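PDB 2NXW: phenyl-3-pyruvate decarboxylase from Azospirillum brasilense, which catalyses the thiamine diphosphate- and metal-dependent decarboxylation of indole-3-pyruvate to indole-3-acetaldehyde, a step in the biosynthesis of the plant hormone auxin. Local coordinates for residues Pro120-Gly125 with Arg185-Ala190; Lys241-Ala246 with Gly261-Ala266; Pro373-Asp378 with Arg542-Asp547; Ala434-Gly439 with Arg463-Asp468. All coordinates share one frame; numbering follows the deposited sequence.

Contact 1 (Pro120-Gly125 with Arg185-Ala190)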
loop_
_atom_site.group_PDB
_atom_site.type_symbol
_atom_site.label_atom_id
_atom_site.label_comp_id
_atom_site.label_asym_id
_atom_site.label_seq_id
_atom_site.Cartn_x
_atom_site.Cartn_y
_atom_site.Cartn_z
ATOM N N PRO A 120 22.698 17.947 -0.171
ATOM C CA PRO A 120 22.848 19.293 0.396
ATOM C C PRO A 120 23.554 19.197 1.747
ATOM O O PRO A 120 23.446 18.178 2.432
ATOM C CB PRO A 120 21.401 19.766 0.540
ATOM C CG PRO A 120 20.698 19.062 -0.594
ATOM C CD PRO A 120 21.292 17.672 -0.522
ATOM N N GLY A 121 24.276 20.253 2.116
ATOM C CA GLY A 121 24.968 20.268 3.395
ATOM C C GLY A 121 23.974 20.153 4.537
ATOM O O GLY A 121 22.817 20.545 4.397
ATOM N N THR A 122 24.420 19.628 5.674
ATOM C CA THR A 122 23.533 19.448 6.821
ATOM C C THR A 122 22.875 20.720 7.340
ATOM O O THR A 122 21.861 20.656 8.028
ATOM C CB THR A 122 24.260 18.791 8.003
ATOM O OG1 THR A 122 25.343 19.626 8.420
ATOM C CG2 THR A 122 24.784 17.419 7.610
ATOM N N THR A 123 23.441 21.876 7.021
ATOM C CA THR A 123 22.851 23.123 7.486
ATOM C C THR A 123 22.189 23.915 6.366
ATOM O O THR A 123 21.918 25.107 6.520
ATOM C CB THR A 123 23.899 24.010 8.185
ATOM O OG1 THR A 123 24.921 24.379 7.253
ATOM C CG2 THR A 123 24.525 23.260 9.350
ATOM N N GLU A 124 21.931 23.245 5.245
ATOM C CA GLU A 124 21.284 23.873 4.096
ATOM C C GLU A 124 19.781 23.610 4.096
ATOM O O GLU A 124 19.096 23.889 5.080
ATOM C CB GLU A 124 21.906 23.371 2.791
ATOM C CG GLU A 124 23.416 23.529 2.722
ATOM C CD GLU A 124 23.977 23.170 1.360
ATOM O OE1 GLU A 124 25.172 22.812 1.284
ATOM O OE2 GLU A 124 23.224 23.246 0.366
ATOM N N GLY A 125 19.269 23.075 2.990
ATOM C CA GLY A 125 17.859 22.735 2.905
ATOM C C GLY A 125 17.380 22.530 1.479
ATOM O O GLY A 125 18.015 21.823 0.694
ATOM N N ARG A 185 27.295 17.509 1.380
ATOM C CA ARG A 185 28.577 18.028 0.920
ATOM C C ARG A 185 29.506 18.628 1.974
ATOM O O ARG A 185 30.721 18.625 1.782
ATOM C CB ARG A 185 28.381 19.012 -0.234
ATOM C CG ARG A 185 27.495 20.191 0.044
ATOM C CD ARG A 185 27.570 21.129 -1.140
ATOM N NE ARG A 185 26.529 22.144 -1.115
ATOM C CZ ARG A 185 26.299 22.994 -2.108
ATOM N NH1 ARG A 185 27.045 22.948 -3.205
ATOM N NH2 ARG A 185 25.318 23.880 -2.011
ATOM N N ASN A 186 28.957 19.122 3.080
ATOM C CA ASN A 186 29.805 19.701 4.127
ATOM C C ASN A 186 30.434 18.629 5.022
ATOM O O ASN A 186 31.237 18.940 5.908
ATOM C CB ASN A 186 29.008 20.708 4.979
ATOM C CG ASN A 186 27.892 20.053 5.780
ATOM O OD1 ASN A 186 27.181 19.179 5.279
ATOM N ND2 ASN A 186 27.719 20.491 7.029
ATOM N N MET A 187 30.079 17.368 4.784
ATOM C CA MET A 187 30.619 16.261 5.565
ATOM C C MET A 187 31.742 15.525 4.841
ATOM O O MET A 187 32.475 14.744 5.444
ATOM C CB MET A 187 29.510 15.268 5.924
ATOM C CG MET A 187 28.495 15.795 6.932
ATOM S SD MET A 187 29.283 16.163 8.524
ATOM C CE MET A 187 28.029 17.200 9.310
ATOM N N VAL A 188 31.878 15.781 3.545
ATOM C CA VAL A 188 32.912 15.134 2.742
ATOM C C VAL A 188 34.306 15.234 3.354
ATOM O O VAL A 188 35.040 14.240 3.429
ATOM C CB VAL A 188 32.947 15.740 1.313
ATOM C CG1 VAL A 188 34.186 15.267 0.544
ATOM C CG2 VAL A 188 31.680 15.340 0.572
ATOM N N ASN A 189 34.656 16.428 3.818
ATOM C CA ASN A 189 35.980 16.656 4.380
ATOM C C ASN A 189 36.064 16.591 5.894
ATOM O O ASN A 189 37.113 16.883 6.472
ATOM C CB ASN A 189 36.507 17.995 3.870
ATOM C CG ASN A 189 36.754 17.981 2.372
ATOM O OD1 ASN A 189 37.696 17.349 1.898
ATOM N ND2 ASN A 189 35.900 18.665 1.622
ATOM N N ALA A 190 34.975 16.199 6.541
ATOM C CA ALA A 190 34.980 16.098 7.998
ATOM C C ALA A 190 35.861 14.942 8.441
ATOM O O ALA A 190 35.840 13.863 7.842
ATOM C CB ALA A 190 33.566 15.896 8.516
#
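Arg185 and Asn186, just past strand 179-184, grip the type I beta turn Gly121-Glu124 that follows the adjacent parallel strand 113-119, so the contact ties together two loops at the C-terminal ends of neighbouring strands of the N-terminal parallel sheet. Around buried Gly121 the packing is close: its CA comes to 3.1 Å from Asn186 OD1, and a side chain on this glycine would run into Glu124 OE1. The Asn186 amide reads the turn with both ends. Its OD1 accepts from Thr122 N at 2.8 Å, the donor standing 44° above the carbonyl plane, while ND2 gives a nearly straight bond (167°) to Thr122 OG1, lying in the plane of the amide. The Glu124 carboxylate lies on the solvent side, where Arg185, extended from CG to NE, meets it side-on with NE and NH2, one oxygen to each nitrogen, the two planes 42° apart. With a leucine instead of Arg185, the carboxylate is likely to lose its charged mate and swing away from the turn. Met187 contributes a looser apolar touch, CE to Thr122 CG2. Glu124 OE1, which takes Arg185 NE at 2.8 Å on its syn lone pair, also receives a weak bond from Gly121 N.

Contact 2 (Lys241-Ala246 with Gly261-Ala266)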
loop_
_atom_site.group_PDB
_atom_site.type_symbol
_atom_site.label_atom_id
_atom_site.label_comp_id
_atom_site.label_asym_id
_atom_site.label_seq_id
_atom_site.Cartn_x
_atom_site.Cartn_y
_atom_site.Cartn_z
ATOM N N LYS A 241 34.257 -25.067 -3.180
ATOM C CA LYS A 241 33.509 -25.827 -2.189
ATOM C C LYS A 241 32.319 -26.536 -2.822
ATOM O O LYS A 241 32.015 -27.678 -2.478
ATOM C CB LYS A 241 33.011 -24.906 -1.074
ATOM C CG LYS A 241 34.097 -24.402 -0.138
ATOM C CD LYS A 241 34.462 -25.464 0.886
ATOM C CE LYS A 241 35.369 -24.883 1.963
ATOM N NZ LYS A 241 35.511 -25.813 3.112
ATOM N N VAL A 242 31.640 -25.869 -3.752
ATOM C CA VAL A 242 30.489 -26.488 -4.384
ATOM C C VAL A 242 30.895 -27.599 -5.350
ATOM O O VAL A 242 30.159 -28.565 -5.518
ATOM C CB VAL A 242 29.595 -25.406 -5.040
ATOM C CG1 VAL A 242 28.482 -26.041 -5.883
ATOM C CG2 VAL A 242 28.988 -24.551 -3.927
ATOM N N ALA A 243 32.075 -27.490 -5.959
ATOM C CA ALA A 243 32.545 -28.558 -6.844
ATOM C C ALA A 243 32.742 -29.803 -5.971
ATOM O O ALA A 243 32.406 -30.917 -6.377
ATOM C CB ALA A 243 33.870 -28.164 -7.510
ATOM N N GLU A 244 33.275 -29.604 -4.767
ATOM C CA GLU A 244 33.496 -30.710 -3.839
ATOM C C GLU A 244 32.146 -31.291 -3.404
ATOM O O GLU A 244 31.962 -32.506 -3.387
ATOM C CB GLU A 244 34.293 -30.217 -2.627
ATOM C CG GLU A 244 34.705 -31.296 -1.621
ATOM C CD GLU A 244 35.640 -32.343 -2.214
ATOM O OE1 GLU A 244 36.518 -31.986 -3.028
ATOM O OE2 GLU A 244 35.507 -33.529 -1.849
ATOM N N LEU A 245 31.198 -30.421 -3.058
ATOM C CA LEU A 245 29.873 -30.877 -2.657
ATOM C C LEU A 245 29.192 -31.680 -3.777
ATOM O O LEU A 245 28.605 -32.737 -3.520
ATOM C CB LEU A 245 28.996 -29.673 -2.278
ATOM C CG LEU A 245 27.511 -29.964 -2.023
ATOM C CD1 LEU A 245 27.363 -30.899 -0.820
ATOM C CD2 LEU A 245 26.772 -28.653 -1.783
ATOM N N ALA A 246 29.269 -31.183 -5.012
ATOM C CA ALA A 246 28.648 -31.863 -6.149
ATOM C C ALA A 246 29.199 -33.267 -6.338
ATOM O O ALA A 246 28.449 -34.201 -6.644
ATOM C CB ALA A 246 28.849 -31.051 -7.424
ATOM N N GLY A 261 28.637 -21.645 -16.382
ATOM C CA GLY A 261 30.089 -21.655 -16.361
ATOM C C GLY A 261 30.681 -22.232 -15.088
ATOM O O GLY A 261 31.827 -22.678 -15.074
ATOM N N LEU A 262 29.909 -22.218 -14.007
ATOM C CA LEU A 262 30.388 -22.755 -12.735
ATOM C C LEU A 262 30.605 -24.270 -12.834
ATOM O O LEU A 262 29.859 -24.966 -13.516
ATOM C CB LEU A 262 29.376 -22.446 -11.622
ATOM C CG LEU A 262 29.242 -20.985 -11.184
ATOM C CD1 LEU A 262 28.082 -20.856 -10.193
ATOM C CD2 LEU A 262 30.554 -20.507 -10.564
ATOM N N LEU A 263 31.628 -24.763 -12.142
ATOM C CA LEU A 263 31.961 -26.189 -12.120
ATOM C C LEU A 263 32.321 -26.790 -13.478
ATOM O O LEU A 263 32.306 -28.013 -13.642
ATOM C CB LEU A 263 30.816 -27.004 -11.495
ATOM C CG LEU A 263 30.846 -27.132 -9.963
ATOM C CD1 LEU A 263 30.693 -25.770 -9.301
ATOM C CD2 LEU A 263 29.738 -28.076 -9.525
ATOM N N ALA A 264 32.659 -25.943 -14.446
ATOM C CA ALA A 264 33.008 -26.435 -15.778
ATOM C C ALA A 264 34.177 -27.411 -15.757
ATOM O O ALA A 264 34.194 -28.375 -16.527
ATOM C CB ALA A 264 33.334 -25.262 -16.700
ATOM N N ASP A 265 35.147 -27.170 -14.879
ATOM C CA ASP A 265 36.324 -28.032 -14.794
ATOM C C ASP A 265 36.240 -29.065 -13.675
ATOM O O ASP A 265 37.203 -29.778 -13.412
ATOM C CB ASP A 265 37.589 -27.187 -14.595
ATOM C CG ASP A 265 37.796 -26.176 -15.706
ATOM O OD1 ASP A 265 37.503 -26.496 -16.879
ATOM O OD2 ASP A 265 38.260 -25.055 -15.405
ATOM N N ALA A 266 35.083 -29.150 -13.029
ATOM C CA ALA A 266 34.885 -30.084 -11.921
ATOM C C ALA A 266 34.719 -31.549 -12.330
ATOM O O ALA A 266 34.410 -31.859 -13.476
ATOM C CB ALA A 266 33.664 -29.650 -11.114
#
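Leu263 lays its branched end against helix 239-249, covering Ala243 and reaching Val242 and Ala246 on the same face. Its CG sits 3.8 Å from Ala243 CA, close enough to touch the helix backbone because alanine offers only a methyl there. The two branches then part: CD2 meets Ala246 CB at 3.7 Å, about one turn further on from Ala243, and CD1 meets Val242 CG1 at 4.1 Å. Val242 presents that methyl by holding CG1 anti to the backbone N (chi1 172°), and its side chain crosses Leu263 at about a right angle. Ala266 adds a second point of support, its CB 3.9 Å from Ala243 CB, so that this one methyl is shared between two loop residues. The loop takes this shape through two overlapping beta turns, type II from Gly261 to Ala264 and type I from Leu263 to Ala266, the latter closed by Ala266 N to Leu263 O at 3.1 Å. No hydrogen bond joins the two segments, but Glu239, at the start of the helix, accepts from Leu263 N. Helix 239-249 lies between the neighbouring parallel strands 225-229 and 253-255, in a beta-alpha-beta crossover of the central domain, and the loop after the second strand folds back on it.

Contact 3 (Pro373-Asp378 with Arg542-Asp547); sequences PIAPMD and RGVLSD
Two helix starts meet here in a partly buried, largely apolar contact on the C-terminal side of the fold: the beginning of helix 376-388 packs on the loop that leads from strand 534-539 into helix 547-558. Pro376, the first residue of its helix, turns its ring to the passing chain, with CB 3.8 Å from Ser546 N and CD 3.7 Å from Val544 CG1. That valine methyl also presses on Ala375 CB at 3.5 Å, tighter than usual for two carbons. It is put there by a first torsion that sets CG1 anti to the backbone N (chi1 -176°).

Met377 takes the other end. Its chain, bent at both chi2 and chi3, folds over Asp547, which it crosses at about a right angle, and CE comes to 3.5 Å from Asp547 OD2. The sulfur meets Asp547 N at 3.4 Å, a weak but nearly straight hydrogen bond (175°). Between the proline and methionine contacts a water bridges the backbones, accepting from Met377 N and donating to Leu545 O at 2.8 Å.

Each helix start also has its own polar hold: Asp378 OD2 takes Ala375 N at 2.9 Å, and Ser546 OG bonds both Leu549 N and Asp402 OD1. Leu545 points away from helix 376-388 and touches Glu480 and Thr484 of helix 480-485; its side chain lies about 7 Å from the bound thiamine diphosphate. Two helix starts, with Ala375 and Ser546 at the N-cap positions, thus lie side by side near the thiamine diphosphate and magnesium site of the C-terminal domain.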
loop_
_atom_site.group_PDB
_atom_site.type_symbol
_atom_site.label_atom_id
_atom_site.label_comp_id
_atom_site.label_asym_id
_atom_site.label_seq_id
_atom_site.Cartn_x
_atom_site.Cartn_y
_atom_site.Cartn_z
ATOM N N PRO A 373 22.773 -13.035 -46.793
ATOM C CA PRO A 373 22.589 -12.090 -45.692
ATOM C C PRO A 373 22.956 -12.758 -44.366
ATOM O O PRO A 373 23.105 -13.976 -44.278
ATOM C CB PRO A 373 21.109 -11.714 -45.787
ATOM C CG PRO A 373 20.487 -12.891 -46.493
ATOM C CD PRO A 373 21.515 -13.229 -47.536
ATOM N N ILE A 374 23.105 -11.940 -43.336
ATOM C CA ILE A 374 23.485 -12.424 -42.018
ATOM C C ILE A 374 22.293 -12.757 -41.131
ATOM O O ILE A 374 21.322 -12.002 -41.074
ATOM C CB ILE A 374 24.328 -11.353 -41.312
ATOM C CG1 ILE A 374 25.594 -11.081 -42.122
ATOM C CG2 ILE A 374 24.691 -11.789 -39.885
ATOM C CD1 ILE A 374 26.210 -9.726 -41.792
ATOM N N ALA A 375 22.388 -13.887 -40.437
ATOM C CA ALA A 375 21.370 -14.297 -39.482
ATOM C C ALA A 375 22.091 -14.357 -38.131
ATOM O O ALA A 375 23.315 -14.483 -38.086
ATOM C CB ALA A 375 20.806 -15.670 -39.844
ATOM N N PRO A 376 21.351 -14.255 -37.020
ATOM C CA PRO A 376 22.011 -14.314 -35.713
ATOM C C PRO A 376 22.919 -15.541 -35.542
ATOM O O PRO A 376 24.008 -15.443 -34.972
ATOM C CB PRO A 376 20.837 -14.322 -34.739
ATOM C CG PRO A 376 19.842 -13.435 -35.427
ATOM C CD PRO A 376 19.922 -13.905 -36.874
ATOM N N MET A 377 22.497 -16.706 -36.031
ATOM C CA MET A 377 23.338 -17.887 -35.869
ATOM C C MET A 377 24.667 -17.785 -36.618
ATOM O O MET A 377 25.641 -18.444 -36.246
ATOM C CB MET A 377 22.592 -19.158 -36.288
ATOM C CG MET A 377 21.402 -19.496 -35.393
ATOM S SD MET A 377 21.741 -19.450 -33.614
ATOM C CE MET A 377 22.662 -20.961 -33.395
ATOM N N ASP A 378 24.708 -16.971 -37.668
ATOM C CA ASP A 378 25.947 -16.786 -38.410
ATOM C C ASP A 378 26.926 -16.009 -37.540
ATOM O O ASP A 378 28.137 -16.235 -37.599
ATOM C CB ASP A 378 25.694 -16.032 -39.709
ATOM C CG ASP A 378 24.827 -16.820 -40.665
ATOM O OD1 ASP A 378 25.130 -18.012 -40.875
ATOM O OD2 ASP A 378 23.858 -16.244 -41.202
ATOM N N ARG A 542 14.437 -8.566 -40.725
ATOM C CA ARG A 542 13.408 -8.778 -39.721
ATOM C C ARG A 542 12.876 -10.199 -39.922
ATOM O O ARG A 542 12.893 -10.728 -41.050
ATOM C CB ARG A 542 12.272 -7.777 -39.903
ATOM C CG ARG A 542 12.681 -6.357 -39.607
ATOM C CD ARG A 542 11.578 -5.402 -39.972
ATOM N NE ARG A 542 11.981 -4.016 -39.779
ATOM C CZ ARG A 542 11.412 -2.985 -40.390
ATOM N NH1 ARG A 542 10.402 -3.187 -41.231
ATOM N NH2 ARG A 542 11.869 -1.762 -40.196
ATOM N N GLY A 543 12.425 -10.822 -38.842
ATOM C CA GLY A 543 11.889 -12.171 -38.942
ATOM C C GLY A 543 12.933 -13.273 -38.836
ATOM O O GLY A 543 12.589 -14.457 -38.824
ATOM N N VAL A 544 14.207 -12.898 -38.756
ATOM C CA VAL A 544 15.291 -13.876 -38.664
ATOM C C VAL A 544 15.784 -13.870 -37.228
ATOM O O VAL A 544 16.298 -12.862 -36.744
ATOM C CB VAL A 544 16.418 -13.506 -39.643
ATOM C CG1 VAL A 544 17.511 -14.570 -39.627
ATOM C CG2 VAL A 544 15.829 -13.381 -41.062
ATOM N N LEU A 545 15.612 -15.003 -36.559
ATOM C CA LEU A 545 15.943 -15.141 -35.142
ATOM C C LEU A 545 16.995 -16.187 -34.833
ATOM O O LEU A 545 17.233 -17.102 -35.616
ATOM C CB LEU A 545 14.673 -15.535 -34.375
ATOM C CG LEU A 545 13.392 -14.800 -34.757
ATOM C CD1 LEU A 545 12.212 -15.386 -33.994
ATOM C CD2 LEU A 545 13.548 -13.318 -34.453
ATOM N N SER A 546 17.605 -16.055 -33.662
ATOM C CA SER A 546 18.569 -17.047 -33.203
ATOM C C SER A 546 17.776 -18.332 -32.938
ATOM O O SER A 546 16.558 -18.283 -32.758
ATOM C CB SER A 546 19.220 -16.602 -31.890
ATOM O OG SER A 546 18.274 -16.563 -30.832
ATOM N N ASP A 547 18.448 -19.476 -32.899
ATOM C CA ASP A 547 17.727 -20.723 -32.633
ATOM C C ASP A 547 17.096 -20.716 -31.234
ATOM O O ASP A 547 15.986 -21.232 -31.024
ATOM C CB ASP A 547 18.661 -21.928 -32.756
ATOM C CG ASP A 547 19.127 -22.180 -34.184
ATOM O OD1 ASP A 547 18.603 -21.559 -35.134
ATOM O OD2 ASP A 547 20.025 -23.027 -34.354
HETATM O O HOH W 1 19.673 -17.227 -36.913
#

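Contact 4 (Ala434-Gly439 with Arg463-Asp468)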
loop_
_atom_site.group_PDB
_atom_site.type_symbol
_atom_site.label_atom_id
_atom_site.label_comp_id
_atom_site.label_asym_id
_atom_site.label_seq_id
_atom_site.Cartn_x
_atom_site.Cartn_y
_atom_site.Cartn_z
ATOM N N ALA A 434 33.193 -3.628 -17.254
ATOM C CA ALA A 434 33.988 -4.831 -17.090
ATOM C C ALA A 434 35.391 -4.610 -17.632
ATOM O O ALA A 434 36.371 -4.955 -16.969
ATOM C CB ALA A 434 33.328 -6.016 -17.803
ATOM N N GLN A 435 35.517 -4.022 -18.818
ATOM C CA GLN A 435 36.861 -3.846 -19.348
ATOM C C GLN A 435 37.683 -2.851 -18.521
ATOM O O GLN A 435 38.910 -2.967 -18.452
ATOM C CB GLN A 435 36.824 -3.465 -20.838
ATOM C CG GLN A 435 38.224 -3.623 -21.470
ATOM C CD GLN A 435 38.248 -3.791 -22.980
ATOM O OE1 GLN A 435 39.288 -3.538 -23.621
ATOM N NE2 GLN A 435 37.143 -4.229 -23.561
ATOM N N CYS A 436 37.031 -1.888 -17.870
ATOM C CA CYS A 436 37.792 -0.949 -17.045
ATOM C C CYS A 436 38.513 -1.680 -15.914
ATOM O O CYS A 436 39.576 -1.231 -15.472
ATOM C CB CYS A 436 36.888 0.130 -16.439
ATOM S SG CYS A 436 36.409 1.435 -17.590
ATOM N N VAL A 437 37.958 -2.795 -15.449
ATOM C CA VAL A 437 38.584 -3.536 -14.355
ATOM C C VAL A 437 39.191 -4.876 -14.763
ATOM O O VAL A 437 39.655 -5.627 -13.907
ATOM C CB VAL A 437 37.567 -3.775 -13.190
ATOM C CG1 VAL A 437 37.022 -2.432 -12.702
ATOM C CG2 VAL A 437 36.419 -4.700 -13.632
ATOM N N SER A 438 39.234 -5.155 -16.064
ATOM C CA SER A 438 39.739 -6.433 -16.567
ATOM C C SER A 438 41.242 -6.548 -16.800
ATOM O O SER A 438 41.710 -7.580 -17.281
ATOM C CB SER A 438 39.021 -6.776 -17.868
ATOM O OG SER A 438 39.533 -5.970 -18.918
ATOM N N GLY A 439 41.992 -5.503 -16.478
ATOM C CA GLY A 439 43.431 -5.588 -16.659
ATOM C C GLY A 439 43.829 -5.916 -18.078
ATOM O O GLY A 439 44.701 -6.765 -18.317
ATOM N N ARG A 463 38.227 6.005 -25.345
ATOM C CA ARG A 463 39.591 6.535 -25.417
ATOM C C ARG A 463 40.059 7.055 -24.069
ATOM O O ARG A 463 41.155 6.709 -23.610
ATOM C CB ARG A 463 39.708 7.663 -26.440
ATOM C CG ARG A 463 41.175 8.097 -26.647
ATOM C CD ARG A 463 41.327 9.603 -26.871
ATOM N NE ARG A 463 40.942 10.404 -25.705
ATOM C CZ ARG A 463 41.666 10.546 -24.595
ATOM N NH1 ARG A 463 42.846 9.944 -24.467
ATOM N NH2 ARG A 463 41.204 11.294 -23.601
ATOM N N ARG A 464 39.237 7.869 -23.414
ATOM C CA ARG A 464 39.626 8.424 -22.115
ATOM C C ARG A 464 39.796 7.328 -21.062
ATOM O O ARG A 464 40.676 7.403 -20.197
ATOM C CB ARG A 464 38.575 9.434 -21.647
ATOM C CG ARG A 464 38.930 10.143 -20.350
ATOM C CD ARG A 464 37.932 11.244 -20.013
ATOM N NE ARG A 464 36.593 10.729 -19.736
ATOM C CZ ARG A 464 35.659 10.491 -20.656
ATOM N NH1 ARG A 464 35.893 10.717 -21.943
ATOM N NH2 ARG A 464 34.481 10.026 -20.279
ATOM N N LEU A 465 38.961 6.301 -21.138
ATOM C CA LEU A 465 39.026 5.192 -20.197
ATOM C C LEU A 465 40.161 4.219 -20.522
ATOM O O LEU A 465 40.496 3.349 -19.712
ATOM C CB LEU A 465 37.698 4.441 -20.205
ATOM C CG LEU A 465 36.485 5.216 -19.703
ATOM C CD1 LEU A 465 35.227 4.439 -20.067
ATOM C CD2 LEU A 465 36.588 5.428 -18.192
ATOM N N GLY A 466 40.740 4.365 -21.706
ATOM C CA GLY A 466 41.836 3.498 -22.112
ATOM C C GLY A 466 41.434 2.068 -22.414
ATOM O O GLY A 466 42.189 1.140 -22.136
ATOM N N ILE A 467 40.240 1.883 -22.972
ATOM C CA ILE A 467 39.763 0.546 -23.310
ATOM C C ILE A 467 39.353 0.474 -24.787
ATOM O O ILE A 467 39.131 1.508 -25.426
ATOM C CB ILE A 467 38.572 0.124 -22.415
ATOM C CG1 ILE A 467 37.393 1.073 -22.627
ATOM C CG2 ILE A 467 39.015 0.098 -20.945
ATOM C CD1 ILE A 467 36.113 0.651 -21.903
ATOM N N ASP A 468 39.240 -0.748 -25.302
ATOM C CA ASP A 468 38.939 -0.966 -26.721
ATOM C C ASP A 468 38.039 -2.172 -26.984
ATOM O O ASP A 468 38.380 -3.066 -27.764
ATOM C CB ASP A 468 40.258 -1.153 -27.483
ATOM C CG ASP A 468 41.108 -2.306 -26.937
ATOM O OD1 ASP A 468 40.744 -2.939 -25.928
ATOM O OD2 ASP A 468 42.164 -2.575 -27.534
HETATM O O HOH W 2 40.324 1.616 -17.090
#
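A Schellman motif closes helix 462-465 at Gly466, and the chain leaving it packs on the last turn of helix 427-437 in the C-terminal domain. Ile467 fills the middle: its CG2 touches Gln435 CG at 3.8 Å, and its CD1 reaches Cys436 SG at 4.4 Å. Cys436 SG touches the forked end of Leu465, 4.0 Å from CD2 and nearly as close to CD1. Gln435 CG stands anti to the backbone N (chi1 -166°) with the chain extended beyond it, which carries the amide past Ile467 to Asp468, the amide and carboxylate planes 67° apart. Asp468 OD2 is held from outside by Gly531 N and by a salt bridge with Arg530. Without the long side chain, as with an alanine at Gln435, Ile467 CG2 is likely to lose its packing partner and a gap to open there. Where the backbones stand further apart, a water donates to Leu465 O at 3.1 Å and, weakly, to Cys436 O. Ile432, a turn earlier in helix 427-437, extends the apolar surface under Leu465 and Ile467, while His63 of strand 62-64 touches Cys436 and Leu465; beyond Asp468 the chain runs on into strand 470-475, next to strand 443-448 in the parallel sheet.

The contacts are spread over the three alpha/beta domains of the chain. Contact 1 comes first, in loops after two neighbouring strands of the N-terminal parallel sheet, and contact 2 follows in the central domain, their centres 49 Å apart on opposite sides of the chain's centre. Contacts 3 and 4 share the C-terminal parallel sheet: both segments of contact 4 fall between the two of contact 3 in sequence, with centres 30 Å apart. Contact 3 flanks the bound cofactor, whereas contact 4 faces the N-terminal domain through His63. None of the four touches another; the closest pair, contacts 2 and 4, stays about 16 Å apart at nearest atoms, so the four are separate, local packing sites of the subunit.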